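Local coordinates for protein peptidase M3B, oligoendopeptidase F (Enterococcus faecium, PDB 2QR4) that probably hydrolyses peptide bonds in short oligopeptides as a metallopeptidase of family M3, in the manner of other oligoendopeptidases F, at residues 437-448 with 467-476. Residues are numbered along the deposited sequence; the frame is centred on the assembly and turned at random.
Sequences FRQTQFAEFEHF and SYGKLNAKYY
Gln441 reaches from helix 418-454 into a hole formed by Tyr468, Leu471, Asn472 and Tyr475 of helix 461-476. Gln441 CB lies over one face of the Tyr475 ring, a CH-pi contact 3.9 Å from the centroid. CG, anti to the backbone N (chi1 -172°), continues past that ring and packs against Leu471 CD2. At the end of the extended chain the amide splits its two jobs: Gln441 NE2 gives Asn472 OD1 a nearly straight bond of 2.8 Å, lying close to the plane of the glutamine amide, while OE1 accepts from a water that also binds Arg438 NH2 and Tyr476 OH. Each end of the amide thus has a partner, one direct and one through water, which together probably set its rotation.

Tyr475 returns the insertion, its ring lodging among Phe437, Thr440, Gln441 and Glu444. Tyr475 OH donates to Glu444 OE1 at 2.7 Å, and Glu444 OE2 takes Lys474 NZ on its syn side in a salt bridge of 2.7 Å. Asn257 of helix 246-258 binds both Glu444 OE1 and Lys474 NZ. Farther along, the edge of Tyr468 stands T-shaped on the face of Phe445 (planes at 88°), and Tyr468 OH is hydrogen-bonded to Glu489, which also forms a salt bridge with Arg438. This reciprocal knobs-into-holes packing joins segments 437-448 and 467-476, roughly antiparallel with N-to-C directions 147° apart, within the largely helical M3 peptidase fold.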
loop_
_atom_site.group_PDB
_atom_site.type_symbol
_atom_site.label_atom_id
_atom_site.label_comp_id
_atom_site.label_asym_id
_atom_site.label_seq_id
_atom_site.Cartn_x
_atom_site.Cartn_y
_atom_site.Cartn_z
ATOM N N PHE A 437 11.536 27.441 8.235
ATOM C CA PHE A 437 10.762 27.687 7.026
ATOM C C PHE A 437 10.451 26.403 6.254
ATOM O O PHE A 437 9.288 26.122 5.938
ATOM C CB PHE A 437 11.436 28.748 6.126
ATOM C CG PHE A 437 11.272 30.152 6.636
ATOM C CD1 PHE A 437 10.022 30.767 6.621
ATOM C CD2 PHE A 437 12.356 30.848 7.171
ATOM C CE1 PHE A 437 9.852 32.070 7.130
ATOM C CE2 PHE A 437 12.200 32.155 7.664
ATOM C CZ PHE A 437 10.940 32.760 7.642
ATOM N N ARG A 438 11.482 25.623 5.963
ATOM C CA ARG A 438 11.314 24.411 5.160
ATOM C C ARG A 438 10.492 23.327 5.897
ATOM O O ARG A 438 9.542 22.767 5.345
ATOM C CB ARG A 438 12.686 23.911 4.713
ATOM C CG ARG A 438 12.709 22.665 3.844
ATOM C CD ARG A 438 14.038 22.611 3.068
ATOM N NE ARG A 438 14.341 21.291 2.508
ATOM C CZ ARG A 438 13.778 20.789 1.405
ATOM N NH1 ARG A 438 14.123 19.583 0.991
ATOM N NH2 ARG A 438 12.856 21.472 0.719
ATOM N N GLN A 439 10.819 23.063 7.155
ATOM C CA GLN A 439 10.063 22.074 7.908
ATOM C C GLN A 439 8.629 22.531 8.110
ATOM O O GLN A 439 7.687 21.731 8.042
ATOM C CB GLN A 439 10.735 21.755 9.232
ATOM C CG GLN A 439 12.177 21.224 9.071
ATOM C CD GLN A 439 12.296 20.109 8.020
ATOM O OE1 GLN A 439 13.195 20.131 7.188
ATOM N NE2 GLN A 439 11.402 19.127 8.076
ATOM N N THR A 440 8.443 23.826 8.315
ATOM C CA THR A 440 7.088 24.329 8.452
ATOM C C THR A 440 6.307 24.247 7.136
ATOM O O THR A 440 5.117 23.947 7.145
ATOM C CB THR A 440 7.079 25.730 9.017
ATOM O OG1 THR A 440 7.642 25.675 10.329
ATOM C CG2 THR A 440 5.652 26.271 9.096
ATOM N N GLN A 441 6.986 24.499 6.016
ATOM C CA GLN A 441 6.408 24.291 4.694
ATOM C C GLN A 441 5.850 22.863 4.613
ATOM O O GLN A 441 4.697 22.653 4.213
ATOM C CB GLN A 441 7.467 24.499 3.602
ATOM C CG GLN A 441 6.915 24.494 2.145
ATOM C CD GLN A 441 8.022 24.587 1.093
ATOM O OE1 GLN A 441 9.168 24.909 1.403
ATOM N NE2 GLN A 441 7.689 24.278 -0.149
ATOM N N PHE A 442 6.682 21.899 5.008
ATOM C CA PHE A 442 6.311 20.495 5.017
ATOM C C PHE A 442 5.127 20.287 5.951
ATOM O O PHE A 442 4.192 19.569 5.607
ATOM C CB PHE A 442 7.496 19.601 5.448
ATOM C CG PHE A 442 8.646 19.561 4.453
ATOM C CD1 PHE A 442 8.476 19.982 3.143
ATOM C CD2 PHE A 442 9.884 19.046 4.825
ATOM C CE1 PHE A 442 9.527 19.934 2.232
ATOM C CE2 PHE A 442 10.942 18.986 3.920
ATOM C CZ PHE A 442 10.762 19.434 2.613
ATOM N N ALA A 443 5.159 20.924 7.127
ATOM C CA ALA A 443 4.094 20.729 8.106
ATOM C C ALA A 443 2.774 21.248 7.580
ATOM O O ALA A 443 1.714 20.664 7.845
ATOM C CB ALA A 443 4.430 21.375 9.453
ATOM N N GLU A 444 2.847 22.348 6.838
ATOM C CA GLU A 444 1.668 22.953 6.233
ATOM C C GLU A 444 1.100 22.043 5.143
ATOM O O GLU A 444 -0.116 21.856 5.062
ATOM C CB GLU A 444 1.983 24.351 5.679
ATOM C CG GLU A 444 0.729 25.143 5.232
ATOM C CD GLU A 444 1.020 26.612 4.870
ATOM O OE1 GLU A 444 2.129 27.122 5.138
ATOM O OE2 GLU A 444 0.123 27.271 4.319
ATOM N N PHE A 445 1.977 21.461 4.325
ATOM C CA PHE A 445 1.528 20.551 3.280
ATOM C C PHE A 445 0.962 19.277 3.888
ATOM O O PHE A 445 -0.072 18.770 3.449
ATOM C CB PHE A 445 2.649 20.225 2.298
ATOM C CG PHE A 445 2.162 19.649 0.998
ATOM C CD1 PHE A 445 1.399 20.416 0.131
ATOM C CD2 PHE A 445 2.458 18.332 0.645
ATOM C CE1 PHE A 445 0.936 19.886 -1.066
ATOM C CE2 PHE A 445 2.008 17.795 -0.552
ATOM C CZ PHE A 445 1.245 18.570 -1.410
ATOM N N GLU A 446 1.619 18.757 4.912
ATOM C CA GLU A 446 1.104 17.549 5.555
ATOM C C GLU A 446 -0.325 17.756 6.024
ATOM O O GLU A 446 -1.196 16.926 5.771
ATOM C CB GLU A 446 1.984 17.095 6.711
ATOM C CG GLU A 446 1.463 15.857 7.421
ATOM C CD GLU A 446 2.497 15.225 8.365
ATOM O OE1 GLU A 446 3.436 15.927 8.798
ATOM O OE2 GLU A 446 2.363 14.020 8.680
ATOM N N HIS A 447 -0.577 18.881 6.682
ATOM C CA HIS A 447 -1.911 19.136 7.194
ATOM C C HIS A 447 -2.893 19.328 6.046
ATOM O O HIS A 447 -4.016 18.823 6.093
ATOM C CB HIS A 447 -1.934 20.339 8.136
ATOM C CG HIS A 447 -3.190 20.438 8.940
ATOM N ND1 HIS A 447 -3.897 21.613 9.080
ATOM C CD2 HIS A 447 -3.879 19.499 9.631
ATOM C CE1 HIS A 447 -4.958 21.400 9.837
ATOM N NE2 HIS A 447 -4.971 20.125 10.185
ATOM N N PHE A 448 -2.461 20.056 5.018
ATOM C CA PHE A 448 -3.275 20.289 3.815
ATOM C C PHE A 448 -3.736 18.964 3.189
ATOM O O PHE A 448 -4.896 18.822 2.822
ATOM C CB PHE A 448 -2.492 21.147 2.817
ATOM C CG PHE A 448 -3.095 21.208 1.435
ATOM C CD1 PHE A 448 -4.053 22.160 1.121
ATOM C CD2 PHE A 448 -2.673 20.333 0.439
ATOM C CE1 PHE A 448 -4.589 22.239 -0.163
ATOM C CE2 PHE A 448 -3.218 20.393 -0.850
ATOM C CZ PHE A 448 -4.171 21.356 -1.150
ATOM N N SER A 467 -0.573 21.846 -6.017
ATOM C CA SER A 467 -0.699 22.391 -4.680
ATOM C C SER A 467 0.682 22.647 -4.097
ATOM O O SER A 467 0.958 23.727 -3.573
ATOM C CB SER A 467 -1.484 21.432 -3.799
ATOM O OG SER A 467 -2.838 21.432 -4.186
ATOM N N TYR A 468 1.558 21.657 -4.215
ATOM C CA TYR A 468 2.915 21.797 -3.696
ATOM C C TYR A 468 3.687 22.893 -4.422
ATOM O O TYR A 468 4.344 23.725 -3.791
ATOM C CB TYR A 468 3.682 20.478 -3.764
ATOM C CG TYR A 468 4.965 20.522 -2.989
ATOM C CD1 TYR A 468 4.994 20.191 -1.644
ATOM C CD2 TYR A 468 6.141 20.911 -3.591
ATOM C CE1 TYR A 468 6.165 20.243 -0.927
ATOM C CE2 TYR A 468 7.326 20.955 -2.884
ATOM C CZ TYR A 468 7.331 20.633 -1.554
ATOM O OH TYR A 468 8.515 20.690 -0.857
ATOM N N GLY A 469 3.598 22.908 -5.747
ATOM C CA GLY A 469 4.169 24.022 -6.510
ATOM C C GLY A 469 3.754 25.394 -5.995
ATOM O O GLY A 469 4.590 26.295 -5.862
ATOM N N LYS A 470 2.469 25.568 -5.689
ATOM C CA LYS A 470 1.991 26.880 -5.231
ATOM C C LYS A 470 2.534 27.250 -3.859
ATOM O O LYS A 470 2.924 28.398 -3.626
ATOM C CB LYS A 470 0.462 26.944 -5.225
ATOM C CG LYS A 470 -0.117 27.210 -6.596
ATOM C CD LYS A 470 -1.554 26.723 -6.733
ATOM C CE LYS A 470 -2.004 26.888 -8.195
ATOM N NZ LYS A 470 -3.477 26.973 -8.309
ATOM N N LEU A 471 2.563 26.269 -2.962
ATOM C CA LEU A 471 3.015 26.475 -1.591
ATOM C C LEU A 471 4.498 26.832 -1.616
ATOM O O LEU A 471 4.955 27.711 -0.884
ATOM C CB LEU A 471 2.779 25.206 -0.759
ATOM C CG LEU A 471 3.105 25.213 0.734
ATOM C CD1 LEU A 471 2.161 26.116 1.493
ATOM C CD2 LEU A 471 3.037 23.801 1.299
ATOM N N ASN A 472 5.242 26.169 -2.492
ATOM C CA ASN A 472 6.664 26.447 -2.615
ATOM C C ASN A 472 6.922 27.895 -3.029
ATOM O O ASN A 472 7.805 28.556 -2.479
ATOM C CB ASN A 472 7.323 25.486 -3.605
ATOM C CG ASN A 472 8.822 25.357 -3.375
ATOM O OD1 ASN A 472 9.268 24.728 -2.422
ATOM N ND2 ASN A 472 9.598 25.951 -4.251
ATOM N N ALA A 473 6.133 28.385 -3.982
ATOM C CA ALA A 473 6.294 29.735 -4.521
ATOM C C ALA A 473 5.915 30.764 -3.474
ATOM O O ALA A 473 6.542 31.819 -3.388
ATOM C CB ALA A 473 5.436 29.918 -5.793
ATOM N N LYS A 474 4.885 30.449 -2.686
ATOM C CA LYS A 474 4.458 31.303 -1.576
ATOM C C LYS A 474 5.597 31.448 -0.564
ATOM O O LYS A 474 5.874 32.538 -0.072
ATOM C CB LYS A 474 3.227 30.698 -0.879
ATOM C CG LYS A 474 2.646 31.554 0.264
ATOM C CD LYS A 474 1.376 30.949 0.913
ATOM C CE LYS A 474 1.752 29.915 1.994
ATOM N NZ LYS A 474 0.600 29.465 2.857
ATOM N N TYR A 475 6.248 30.331 -0.251
ATOM C CA TYR A 475 7.350 30.344 0.687
ATOM C C TYR A 475 8.591 31.042 0.136
ATOM O O TYR A 475 9.145 31.918 0.769
ATOM C CB TYR A 475 7.676 28.926 1.145
ATOM C CG TYR A 475 6.904 28.524 2.369
ATOM C CD1 TYR A 475 5.545 28.310 2.297
ATOM C CD2 TYR A 475 7.536 28.383 3.610
ATOM C CE1 TYR A 475 4.816 27.958 3.415
ATOM C CE2 TYR A 475 6.822 28.022 4.733
ATOM C CZ TYR A 475 5.454 27.816 4.625
ATOM O OH TYR A 475 4.701 27.469 5.718
ATOM N N TYR A 476 9.015 30.701 -1.063
ATOM C CA TYR A 476 10.269 31.256 -1.529
ATOM C C TYR A 476 10.183 32.642 -2.134
ATOM O O TYR A 476 11.176 33.367 -2.138
ATOM C CB TYR A 476 10.973 30.271 -2.454
ATOM C CG TYR A 476 11.564 29.129 -1.658
ATOM C CD1 TYR A 476 12.791 29.267 -1.000
ATOM C CD2 TYR A 476 10.876 27.937 -1.511
ATOM C CE1 TYR A 476 13.326 28.216 -0.265
ATOM C CE2 TYR A 476 11.398 26.895 -0.768
ATOM C CZ TYR A 476 12.622 27.035 -0.164
ATOM O OH TYR A 476 13.121 25.991 0.561
HETATM O O HOH W 1 11.665 23.738 0.772
#